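Local atomic coordinates of CzcP cation efflux P1-ATPase (Ralstonia metallidurans, PDB entry 4U9R), a protein that probably couples ATP hydrolysis to zinc export and is implicated in cadmium and cobalt transport, represented here by its N-terminal ferredoxin-like metal-binding extension. Residues G57-H62 with I74-D79; D42-L48 with I99-H105; P130-E134 with E146-I152. One frame throughout, in Å; residues are numbered along the deposited sequence.

Contact 1: residues G57-H62 with I74-D79; sequences GVEAAH and ICVHYD. With CD (cadmium ion), chain C; TCE (3,3',3''-phosphanetriyltripropanoic acid), chain D.
The segments Gly57-His62 and Ile74-Asp79 are antiparallel partners of a β hairpin; the axes of strands 58-62 and 74-78 approach to 4.5 Å at 165°. Gly57 enters with phi/psi 93/-20, a conformation that calls for glycine, and its O accepts Asp79 N at 3.2 Å. Val58 (t) then forms a non-hydrogen-bonded pair with Tyr78, CA to CA 4.7 Å, and its CG1 lies 4.4 Å from Val76 CG1. At Glu59, phi/psi -94/-26 breaks the extended run and creates a classic β bulge: Glu59 N and Ala60 N both donate to His77 O, at 2.7 and 3.2 Å, and the register slips by one residue. Ala60 O takes His77 N at 2.8 Å, while Ala60 CB makes a CH-pi contact over the imidazole face, 4.2 Å from the centroid of the His77 ring. Ala61 pairs with Val76 without hydrogen bonds, CA to CA 4.3 Å, on the face that also carries Val58 and Tyr78 and meets helix 85-102. His62 and Cys75 are again hydrogen-bonded, His62 N to Cys75 O at 3.0 Å and Cys75 N to His62 O at 2.8 Å. The side chains of His62 (p), Cys75 (t) and His77 (m) converge on the other face, where His62 NE2 and His77 NE2 each lie 2.2 Å from the cadmium ion and Cys75 SG 2.5 Å. Phosphorus P of the phosphine TCE sits 2.7 Å from that CD atom. This His-Cys-His cadmium site is built on one face of a three-stranded sheet consistent with a ferredoxin-like fold.

Contact 2: residues D42-L48 with I99-H105; sequences DPCVERL and ISSRFGH. With CD (cadmium ion), chain B.
The cadmium site between the two halves of this extension is assembled largely here, from the N-terminal end of helix 43-53 and the start of strand 103-109. Asp42 OD1 lies 2.1 Å from the CD atom, Cys44 SG 2.6 Å and His105 NE2 2.2 Å; both carboxylate oxygens of Glu146 complete the sphere. Asp42 (t, chi2 -75°) is also the N-cap of the helix, its OD1 accepting Cys44 N at 2.9 Å, so one oxygen serves cap and metal together. Cys44, with chi1 at -91° between wells, points its SG at the opposing segment, 3.6 Å from Ile99 CG2 and 3.8 Å from Phe103 CB. Across the site, residues 99-102 are the last turn of helix 85-102, and Phe103 (-111/122) turns the chain directly into a strand. That helix-to-strand junction connects the two halves, each a β-α-β-β-α run with strand order 1-3-2, consistent with a ferredoxin-like fold, and it carries His105, two residues on from Phe103, back to the metal with chi1 near -29°. The axes of the short segments 43-48 and 103-105 approach to 11.0 Å at 161°, a gap bridged by the metal and by side chains. Beside the metal, the Arg47 guanidinium lies flat on the Phe103 (m) ring, planes at 12°, with Arg47 CZ 3.8 Å from the ring centroid in a cation-pi stack; Arg47 NH1 also hydrogen-bonds Glu146. Farther from the ion, Ile99 (m, t) lays its CD1 3.5 Å from Leu48 N and 3.9 Å from both Leu48 CB and Arg47 CB.

Contact 3: residues P130-E134 with E146-I152; sequences PGVIE and EFDNDRI. With CD (cadmium ion), chain B.
Strands 132-134 and 146-148 run antiparallel, their axes 4.6 Å apart and inclined at 142°. Pro130 O accepts Arg151 NH1 at 2.7 Å, tying the turn after strand 142-148 to the residues before strand 132-137. Gly131 O receives Asp148 N at 2.8 Å. A CB on Gly131 would collide with Ile152, whose CG1 reaches within 3.3 Å of Gly131 N. Val132 and Phe147 form a non-hydrogen-bonded pair, CA to CA 4.4 Å, with side chains on the face that meets helix 154-162. Next comes a classic β bulge: Ile133 (-111/-58) and Glu134 share Glu146 O, which takes Ile133 N at 2.9 Å and Glu134 N weakly at 3.5 Å. Glu134 O answers by accepting Glu146 N at 2.9 Å. Along the other edge of the 146-152 segment, Phe147 and Asn149 pair through the backbone with Gly104 and Arg102, and Asn149 ND2 donates to Ser101 O. Beyond Asp148, the chain at 149-151 has helical angles: Asp148 OD1 takes Asp150 N at 2.9 Å in an Asx turn, and Asp148 O takes both Arg151 N at 2.9 Å and Ile152 N at 3.0 Å. The carboxylates of Asp148 and Asp150 also form salt bridges with Arg102. Glu146 (chi1 t) leaves on the other face from Phe147 and chelates cadmium with both oxygens, the CD atom 2.6 Å from OE1 and 2.1 Å from OE2; Arg47 donates to OE2. The bulged hairpin thus forms the central and one outer strand of the second half's sheet, delivering the bidentate glutamate of the Asp-Cys-His-Glu cadmium site.

How the contacts relate
Contacts 1 and 3 are the corresponding hairpins of the two halves, centres about 29 Å apart on opposite sides of the chain's centre, each with a classic bulge. Contact 2 lies near that centre, joining the first half's two helices to each other and to the second half's sheet by metal ligands, a cation-pi stack and apolar packing instead of a backbone ladder. Contacts 2 and 3 share one cadmium and the salt bridges Arg47-Glu146 and Arg102-Asp150. Contact 1 holds its own ion with two histidines and a cysteine; the shared ion has one histidine, one cysteine and two carboxylates. All are partly buried, contact 3 with most exposed residues and contact 2 with no exposed touching residue.

Contact 1: residues G57-H62 with I74-D79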
loop_
_atom_site.group_PDB
_atom_site.type_symbol
_atom_site.label_atom_id
_atom_site.label_comp_id
_atom_site.label_asym_id
_atom_site.label_seq_id
_atom_site.Cartn_x
_atom_site.Cartn_y
_atom_site.Cartn_z
ATOM N N GLY A 57 21.497 9.444 5.084
ATOM C CA GLY A 57 22.223 8.474 4.311
ATOM C C GLY A 57 21.556 8.006 3.029
ATOM O O GLY A 57 22.235 7.474 2.168
ATOM N N VAL A 58 20.237 8.178 2.904
ATOM C CA VAL A 58 19.542 7.828 1.684
ATOM C C VAL A 58 19.767 8.909 0.660
ATOM O O VAL A 58 19.411 10.091 0.864
ATOM C CB VAL A 58 18.048 7.613 1.934
ATOM C CG1 VAL A 58 17.284 7.346 0.645
ATOM C CG2 VAL A 58 17.861 6.471 2.893
ATOM N N GLU A 59 20.317 8.504 -0.468
ATOM C CA GLU A 59 20.551 9.400 -1.586
ATOM C C GLU A 59 19.417 9.364 -2.589
ATOM O O GLU A 59 19.175 10.326 -3.329
ATOM C CB GLU A 59 21.879 9.032 -2.273
ATOM C CG GLU A 59 23.097 9.300 -1.407
ATOM C CD GLU A 59 23.381 10.793 -1.248
ATOM O OE1 GLU A 59 23.287 11.521 -2.261
ATOM O OE2 GLU A 59 23.689 11.242 -0.109
ATOM N N ALA A 60 18.718 8.249 -2.626
ATOM C CA ALA A 60 17.517 8.143 -3.421
ATOM C C ALA A 60 16.789 6.875 -3.097
ATOM O O ALA A 60 17.345 5.901 -2.537
ATOM C CB ALA A 60 17.851 8.159 -4.909
ATOM N N ALA A 61 15.533 6.883 -3.462
ATOM C CA ALA A 61 14.712 5.730 -3.354
ATOM C C ALA A 61 13.613 5.833 -4.405
ATOM O O ALA A 61 13.003 6.906 -4.585
ATOM C CB ALA A 61 14.133 5.650 -1.945
ATOM N N HIS A 62 13.363 4.729 -5.108
ATOM C CA HIS A 62 12.385 4.741 -6.191
ATOM C C HIS A 62 12.010 3.315 -6.573
ATOM O O HIS A 62 12.678 2.314 -6.169
ATOM C CB HIS A 62 12.925 5.533 -7.412
ATOM C CG HIS A 62 14.161 4.945 -8.022
ATOM N ND1 HIS A 62 14.149 4.258 -9.215
ATOM C CD2 HIS A 62 15.443 4.908 -7.583
ATOM C CE1 HIS A 62 15.372 3.842 -9.494
ATOM N NE2 HIS A 62 16.178 4.228 -8.523
ATOM N N ILE A 74 12.024 -2.083 -5.258
ATOM C CA ILE A 74 12.495 -0.765 -4.849
ATOM C C ILE A 74 13.976 -0.784 -4.904
ATOM O O ILE A 74 14.608 -1.788 -4.555
ATOM C CB ILE A 74 12.005 -0.281 -3.478
ATOM C CG1 ILE A 74 12.425 -1.189 -2.362
ATOM C CG2 ILE A 74 10.477 -0.184 -3.470
ATOM C CD1 ILE A 74 12.439 -0.417 -1.065
ATOM N N CYS A 75 14.512 0.340 -5.338
ATOM C CA CYS A 75 15.893 0.544 -5.431
ATOM C C CYS A 75 16.213 1.727 -4.534
ATOM O O CYS A 75 15.588 2.786 -4.619
ATOM C CB CYS A 75 16.260 0.768 -6.898
ATOM S SG CYS A 75 18.028 0.998 -7.182
ATOM N N VAL A 76 17.203 1.540 -3.661
ATOM C CA VAL A 76 17.606 2.544 -2.730
ATOM C C VAL A 76 19.079 2.804 -2.942
ATOM O O VAL A 76 19.866 1.884 -2.947
ATOM C CB VAL A 76 17.382 2.062 -1.286
ATOM C CG1 VAL A 76 17.866 3.084 -0.266
ATOM C CG2 VAL A 76 15.912 1.816 -1.018
ATOM N N HIS A 77 19.432 4.070 -3.120
ATOM C CA HIS A 77 20.777 4.488 -3.251
ATOM C C HIS A 77 21.212 5.094 -1.915
ATOM O O HIS A 77 20.501 5.890 -1.300
ATOM C CB HIS A 77 20.908 5.568 -4.326
ATOM C CG HIS A 77 20.350 5.191 -5.676
ATOM N ND1 HIS A 77 20.626 5.947 -6.798
ATOM C CD2 HIS A 77 19.497 4.216 -6.089
ATOM C CE1 HIS A 77 20.015 5.426 -7.849
ATOM N NE2 HIS A 77 19.339 4.362 -7.459
ATOM N N TYR A 78 22.387 4.701 -1.462
ATOM C CA TYR A 78 22.910 5.197 -0.236
ATOM C C TYR A 78 24.402 5.555 -0.380
ATOM O O TYR A 78 25.116 5.100 -1.308
ATOM C CB TYR A 78 22.665 4.182 0.878
ATOM C CG TYR A 78 23.450 2.910 0.723
ATOM C CD1 TYR A 78 23.003 1.902 -0.135
ATOM C CD2 TYR A 78 24.652 2.713 1.425
ATOM C CE1 TYR A 78 23.723 0.738 -0.293
ATOM C CE2 TYR A 78 25.380 1.540 1.273
ATOM C CZ TYR A 78 24.893 0.563 0.396
ATOM O OH TYR A 78 25.555 -0.590 0.201
ATOM N N ASP A 79 24.834 6.394 0.547
ATOM C CA ASP A 79 26.225 6.802 0.727
ATOM C C ASP A 79 26.862 5.895 1.774
ATOM O O ASP A 79 26.588 6.035 2.971
ATOM C CB ASP A 79 26.217 8.251 1.244
ATOM C CG ASP A 79 27.607 8.808 1.486
ATOM O OD1 ASP A 79 28.610 8.080 1.291
ATOM O OD2 ASP A 79 27.680 9.996 1.867
HETATM CD CD CD C . 18.058 3.053 -8.617
HETATM O O16 TCE D . 19.977 -0.255 -15.191
HETATM C C14 TCE D . 19.792 -0.473 -13.972
HETATM O O15 TCE D . 20.334 -1.401 -13.333
HETATM C C5 TCE D . 18.851 0.446 -13.215
HETATM C C2 TCE D . 19.560 1.423 -12.309
HETATM P P TCE D . 18.469 2.440 -11.238
HETATM C C3 TCE D . 17.184 3.048 -12.397
HETATM C C6 TCE D . 17.064 4.560 -12.288
HETATM C C8 TCE D . 16.919 5.255 -13.628
HETATM O O10 TCE D . 16.001 6.097 -13.749
HETATM O O9 TCE D . 17.721 4.952 -14.542
HETATM C C1 TCE D . 19.480 3.934 -10.899
HETATM C C4 TCE D . 19.977 4.458 -12.244
HETATM C C11 TCE D . 20.153 5.964 -12.282
HETATM O O12 TCE D . 20.765 6.511 -11.335
HETATM O O13 TCE D . 19.675 6.580 -13.261
#

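Contact 2: residues D42-L48 with I99-H105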
loop_
_atom_site.group_PDB
_atom_site.type_symbol
_atom_site.label_atom_id
_atom_site.label_comp_id
_atom_site.label_asym_id
_atom_site.label_seq_id
_atom_site.Cartn_x
_atom_site.Cartn_y
_atom_site.Cartn_z
ATOM N N ASP A 42 -0.444 0.999 -5.130
ATOM C CA ASP A 42 -1.068 1.161 -3.798
ATOM C C ASP A 42 -0.196 2.151 -3.014
ATOM O O ASP A 42 1.024 2.128 -3.143
ATOM C CB ASP A 42 -1.216 -0.208 -3.105
ATOM C CG ASP A 42 -1.757 -0.117 -1.650
ATOM O OD1 ASP A 42 -0.997 0.263 -0.779
ATOM O OD2 ASP A 42 -2.920 -0.458 -1.352
ATOM N N PRO A 43 -0.820 3.057 -2.253
ATOM C CA PRO A 43 -0.098 4.121 -1.582
ATOM C C PRO A 43 0.874 3.666 -0.489
ATOM O O PRO A 43 1.628 4.497 0.031
ATOM C CB PRO A 43 -1.214 4.977 -0.971
ATOM C CG PRO A 43 -2.389 4.088 -0.890
ATOM C CD PRO A 43 -2.282 3.186 -2.063
ATOM N N CYS A 44 0.829 2.384 -0.137
ATOM C CA CYS A 44 1.810 1.783 0.741
ATOM C C CYS A 44 3.243 1.919 0.149
ATOM O O CYS A 44 4.178 2.211 0.862
ATOM C CB CYS A 44 1.442 0.312 1.047
ATOM S SG CYS A 44 0.435 0.215 2.530
ATOM N N VAL A 45 3.388 1.738 -1.153
ATOM C CA VAL A 45 4.673 1.896 -1.825
ATOM C C VAL A 45 5.258 3.298 -1.631
ATOM O O VAL A 45 6.457 3.434 -1.300
ATOM C CB VAL A 45 4.572 1.564 -3.327
ATOM C CG1 VAL A 45 5.916 1.814 -4.012
ATOM C CG2 VAL A 45 4.175 0.111 -3.506
ATOM N N GLU A 46 4.410 4.316 -1.805
ATOM C CA GLU A 46 4.751 5.744 -1.554
ATOM C C GLU A 46 5.004 6.030 -0.089
ATOM O O GLU A 46 5.892 6.832 0.254
ATOM C CB GLU A 46 3.620 6.693 -2.035
ATOM C CG GLU A 46 3.905 8.196 -1.877
ATOM C CD GLU A 46 2.652 9.100 -1.948
ATOM O OE1 GLU A 46 2.525 9.910 -2.899
ATOM O OE2 GLU A 46 1.791 9.020 -1.039
ATOM N N ARG A 47 4.204 5.440 0.791
ATOM C CA ARG A 47 4.482 5.596 2.223
ATOM C C ARG A 47 5.916 5.132 2.534
ATOM O O ARG A 47 6.678 5.831 3.202
ATOM C CB ARG A 47 3.512 4.811 3.091
ATOM C CG ARG A 47 2.316 5.604 3.560
ATOM C CD ARG A 47 1.387 4.796 4.490
ATOM N NE ARG A 47 0.019 5.311 4.389
ATOM C CZ ARG A 47 -0.976 4.774 3.673
ATOM N NH1 ARG A 47 -0.845 3.616 3.035
ATOM N NH2 ARG A 47 -2.145 5.393 3.640
ATOM N N LEU A 48 6.257 3.949 2.038
ATOM C CA LEU A 48 7.572 3.354 2.254
ATOM C C LEU A 48 8.656 4.245 1.681
ATOM O O LEU A 48 9.591 4.607 2.374
ATOM C CB LEU A 48 7.638 1.969 1.628
ATOM C CG LEU A 48 8.969 1.211 1.639
ATOM C CD1 LEU A 48 9.543 1.151 3.021
ATOM C CD2 LEU A 48 8.738 -0.211 1.153
ATOM N N ILE A 99 4.761 -0.623 7.983
ATOM C CA ILE A 99 3.718 -0.216 7.040
ATOM C C ILE A 99 2.786 -1.387 6.714
ATOM O O ILE A 99 1.567 -1.257 6.758
ATOM C CB ILE A 99 4.329 0.393 5.774
ATOM C CG1 ILE A 99 4.925 1.751 6.120
ATOM C CG2 ILE A 99 3.281 0.542 4.673
ATOM C CD1 ILE A 99 5.812 2.322 5.053
ATOM N N SER A 100 3.381 -2.522 6.397
ATOM C CA SER A 100 2.677 -3.729 6.064
ATOM C C SER A 100 1.733 -4.235 7.171
ATOM O O SER A 100 0.657 -4.764 6.872
ATOM C CB SER A 100 3.685 -4.821 5.764
ATOM O OG SER A 100 3.040 -5.997 5.342
ATOM N N SER A 101 2.135 -4.095 8.432
ATOM C CA SER A 101 1.321 -4.580 9.541
ATOM C C SER A 101 0.194 -3.607 9.866
ATOM O O SER A 101 -0.846 -3.993 10.395
ATOM C CB SER A 101 2.179 -4.744 10.771
ATOM O OG SER A 101 2.459 -3.491 11.369
ATOM N N ARG A 102 0.435 -2.336 9.555
ATOM C CA ARG A 102 -0.441 -1.269 9.950
ATOM C C ARG A 102 -1.595 -1.065 8.982
ATOM O O ARG A 102 -2.687 -0.753 9.433
ATOM C CB ARG A 102 0.344 0.032 10.127
ATOM C CG ARG A 102 -0.531 1.217 10.484
ATOM C CD ARG A 102 0.204 2.231 11.340
ATOM N NE ARG A 102 -0.628 3.400 11.610
ATOM C CZ ARG A 102 -1.668 3.414 12.441
ATOM N NH1 ARG A 102 -2.027 2.317 13.108
ATOM N NH2 ARG A 102 -2.357 4.537 12.607
ATOM N N PHE A 103 -1.359 -1.239 7.677
ATOM C CA PHE A 103 -2.376 -0.961 6.652
ATOM C C PHE A 103 -2.896 -2.178 5.949
ATOM O O PHE A 103 -2.131 -2.901 5.308
ATOM C CB PHE A 103 -1.853 0.006 5.595
ATOM C CG PHE A 103 -1.438 1.311 6.165
ATOM C CD1 PHE A 103 -2.372 2.294 6.413
ATOM C CD2 PHE A 103 -0.109 1.544 6.498
ATOM C CE1 PHE A 103 -1.991 3.501 6.979
ATOM C CE2 PHE A 103 0.274 2.745 7.045
ATOM C CZ PHE A 103 -0.665 3.724 7.294
ATOM N N GLY A 104 -4.219 -2.357 6.031
ATOM C CA GLY A 104 -4.911 -3.471 5.407
ATOM C C GLY A 104 -5.483 -3.076 4.069
ATOM O O GLY A 104 -5.628 -1.891 3.769
ATOM N N HIS A 105 -5.775 -4.084 3.254
ATOM C CA HIS A 105 -6.457 -3.903 1.978
ATOM C C HIS A 105 -7.405 -5.072 1.720
ATOM O O HIS A 105 -7.068 -6.227 1.977
ATOM C CB HIS A 105 -5.467 -3.835 0.827
ATOM C CG HIS A 105 -4.140 -3.280 1.217
ATOM N ND1 HIS A 105 -3.134 -4.069 1.730
ATOM C CD2 HIS A 105 -3.664 -2.016 1.202
ATOM C CE1 HIS A 105 -2.091 -3.314 2.008
ATOM N NE2 HIS A 105 -2.387 -2.065 1.697
HETATM CD CD CD B . -1.754 -0.010 1.164
#

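Contact 3: residues P130-E134 with E146-I152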
loop_
_atom_site.group_PDB
_atom_site.type_symbol
_atom_site.label_atom_id
_atom_site.label_comp_id
_atom_site.label_asym_id
_atom_site.label_seq_id
_atom_site.Cartn_x
_atom_site.Cartn_y
_atom_site.Cartn_z
ATOM N N PRO A 130 -15.081 4.260 10.440
ATOM C CA PRO A 130 -14.092 4.748 11.414
ATOM C C PRO A 130 -12.599 4.502 11.102
ATOM O O PRO A 130 -11.756 5.197 11.675
ATOM C CB PRO A 130 -14.483 4.018 12.714
ATOM C CG PRO A 130 -15.862 3.496 12.492
ATOM C CD PRO A 130 -15.939 3.212 11.027
ATOM N N GLY A 131 -12.268 3.551 10.221
ATOM C CA GLY A 131 -10.858 3.181 9.979
ATOM C C GLY A 131 -10.363 3.209 8.539
ATOM O O GLY A 131 -9.270 2.727 8.241
ATOM N N VAL A 132 -11.151 3.787 7.646
ATOM C CA VAL A 132 -10.832 3.770 6.228
ATOM C C VAL A 132 -9.996 4.990 5.844
ATOM O O VAL A 132 -10.216 6.084 6.366
ATOM C CB VAL A 132 -12.124 3.717 5.387
ATOM C CG1 VAL A 132 -11.839 3.947 3.911
ATOM C CG2 VAL A 132 -12.822 2.384 5.597
ATOM N N ILE A 133 -9.058 4.787 4.915
ATOM C CA ILE A 133 -8.142 5.831 4.460
ATOM C C ILE A 133 -8.425 6.247 3.026
ATOM O O ILE A 133 -8.656 7.417 2.753
ATOM C CB ILE A 133 -6.676 5.343 4.554
ATOM C CG1 ILE A 133 -6.297 5.102 6.017
ATOM C CG2 ILE A 133 -5.715 6.354 3.928
ATOM C CD1 ILE A 133 -5.205 4.071 6.190
ATOM N N GLU A 134 -8.372 5.279 2.120
ATOM C CA GLU A 134 -8.596 5.486 0.689
ATOM C C GLU A 134 -9.674 4.492 0.260
ATOM O O GLU A 134 -9.739 3.390 0.802
ATOM C CB GLU A 134 -7.286 5.244 -0.092
ATOM C CG GLU A 134 -7.376 5.397 -1.611
ATOM C CD GLU A 134 -6.126 4.906 -2.339
ATOM O OE1 GLU A 134 -5.341 5.761 -2.817
ATOM O OE2 GLU A 134 -5.928 3.669 -2.434
ATOM N N GLU A 146 -8.442 0.851 1.477
ATOM C CA GLU A 146 -7.242 0.749 2.293
ATOM C C GLU A 146 -7.597 1.224 3.677
ATOM O O GLU A 146 -8.276 2.242 3.812
ATOM C CB GLU A 146 -6.134 1.608 1.700
ATOM C CG GLU A 146 -4.879 1.716 2.572
ATOM C CD GLU A 146 -3.606 1.660 1.761
ATOM O OE1 GLU A 146 -3.682 1.694 0.521
ATOM O OE2 GLU A 146 -2.531 1.553 2.373
ATOM N N PHE A 147 -7.156 0.501 4.703
ATOM C CA PHE A 147 -7.596 0.795 6.058
ATOM C C PHE A 147 -6.566 0.605 7.169
ATOM O O PHE A 147 -5.617 -0.160 7.038
ATOM C CB PHE A 147 -8.851 -0.025 6.390
ATOM C CG PHE A 147 -8.701 -1.501 6.170
ATOM C CD1 PHE A 147 -8.845 -2.036 4.907
ATOM C CD2 PHE A 147 -8.457 -2.358 7.230
ATOM C CE1 PHE A 147 -8.729 -3.396 4.700
ATOM C CE2 PHE A 147 -8.329 -3.725 7.037
ATOM C CZ PHE A 147 -8.466 -4.246 5.766
ATOM N N ASP A 148 -6.816 1.305 8.277
ATOM C CA ASP A 148 -5.971 1.304 9.457
ATOM C C ASP A 148 -6.360 0.143 10.383
ATOM O O ASP A 148 -7.377 0.196 11.075
ATOM C CB ASP A 148 -6.093 2.665 10.171
ATOM C CG ASP A 148 -5.310 2.735 11.482
ATOM O OD1 ASP A 148 -4.761 1.709 11.936
ATOM O OD2 ASP A 148 -5.264 3.836 12.068
ATOM N N ASN A 149 -5.519 -0.892 10.390
ATOM C CA ASN A 149 -5.744 -2.125 11.147
ATOM C C ASN A 149 -5.883 -1.978 12.661
ATOM O O ASN A 149 -6.283 -2.932 13.330
ATOM C CB ASN A 149 -4.603 -3.113 10.878
ATOM C CG ASN A 149 -4.717 -3.796 9.534
ATOM O OD1 ASN A 149 -5.800 -3.902 8.966
ATOM N ND2 ASN A 149 -3.591 -4.288 9.026
ATOM N N ASP A 150 -5.501 -0.827 13.208
ATOM C CA ASP A 150 -5.642 -0.588 14.642
ATOM C C ASP A 150 -7.012 0.010 14.966
ATOM O O ASP A 150 -7.456 -0.042 16.115
ATOM C CB ASP A 150 -4.512 0.315 15.173
ATOM C CG ASP A 150 -3.145 -0.379 15.182
ATOM O OD1 ASP A 150 -3.065 -1.574 15.553
ATOM O OD2 ASP A 150 -2.144 0.278 14.828
ATOM N N ARG A 151 -7.676 0.576 13.957
ATOM C CA ARG A 151 -9.023 1.129 14.130
ATOM C C ARG A 151 -10.113 0.175 13.642
ATOM O O ARG A 151 -11.164 0.072 14.275
ATOM C CB ARG A 151 -9.149 2.487 13.429
ATOM C CG ARG A 151 -8.752 3.673 14.300
ATOM C CD ARG A 151 -8.313 4.859 13.454
ATOM N NE ARG A 151 -8.386 6.132 14.177
ATOM C CZ ARG A 151 -9.317 7.074 14.003
ATOM N NH1 ARG A 151 -10.300 6.926 13.118
ATOM N NH2 ARG A 151 -9.265 8.189 14.728
ATOM N N ILE A 152 -9.868 -0.514 12.529
ATOM C CA ILE A 152 -10.886 -1.356 11.889
ATOM C C ILE A 152 -10.220 -2.577 11.250
ATOM O O ILE A 152 -9.017 -2.563 10.995
ATOM C CB ILE A 152 -11.664 -0.534 10.822
ATOM C CG1 ILE A 152 -12.527 0.560 11.476
ATOM C CG2 ILE A 152 -12.563 -1.401 9.951
ATOM C CD1 ILE A 152 -13.665 0.067 12.356
HETATM CD CD CD B . -1.754 -0.010 1.164
#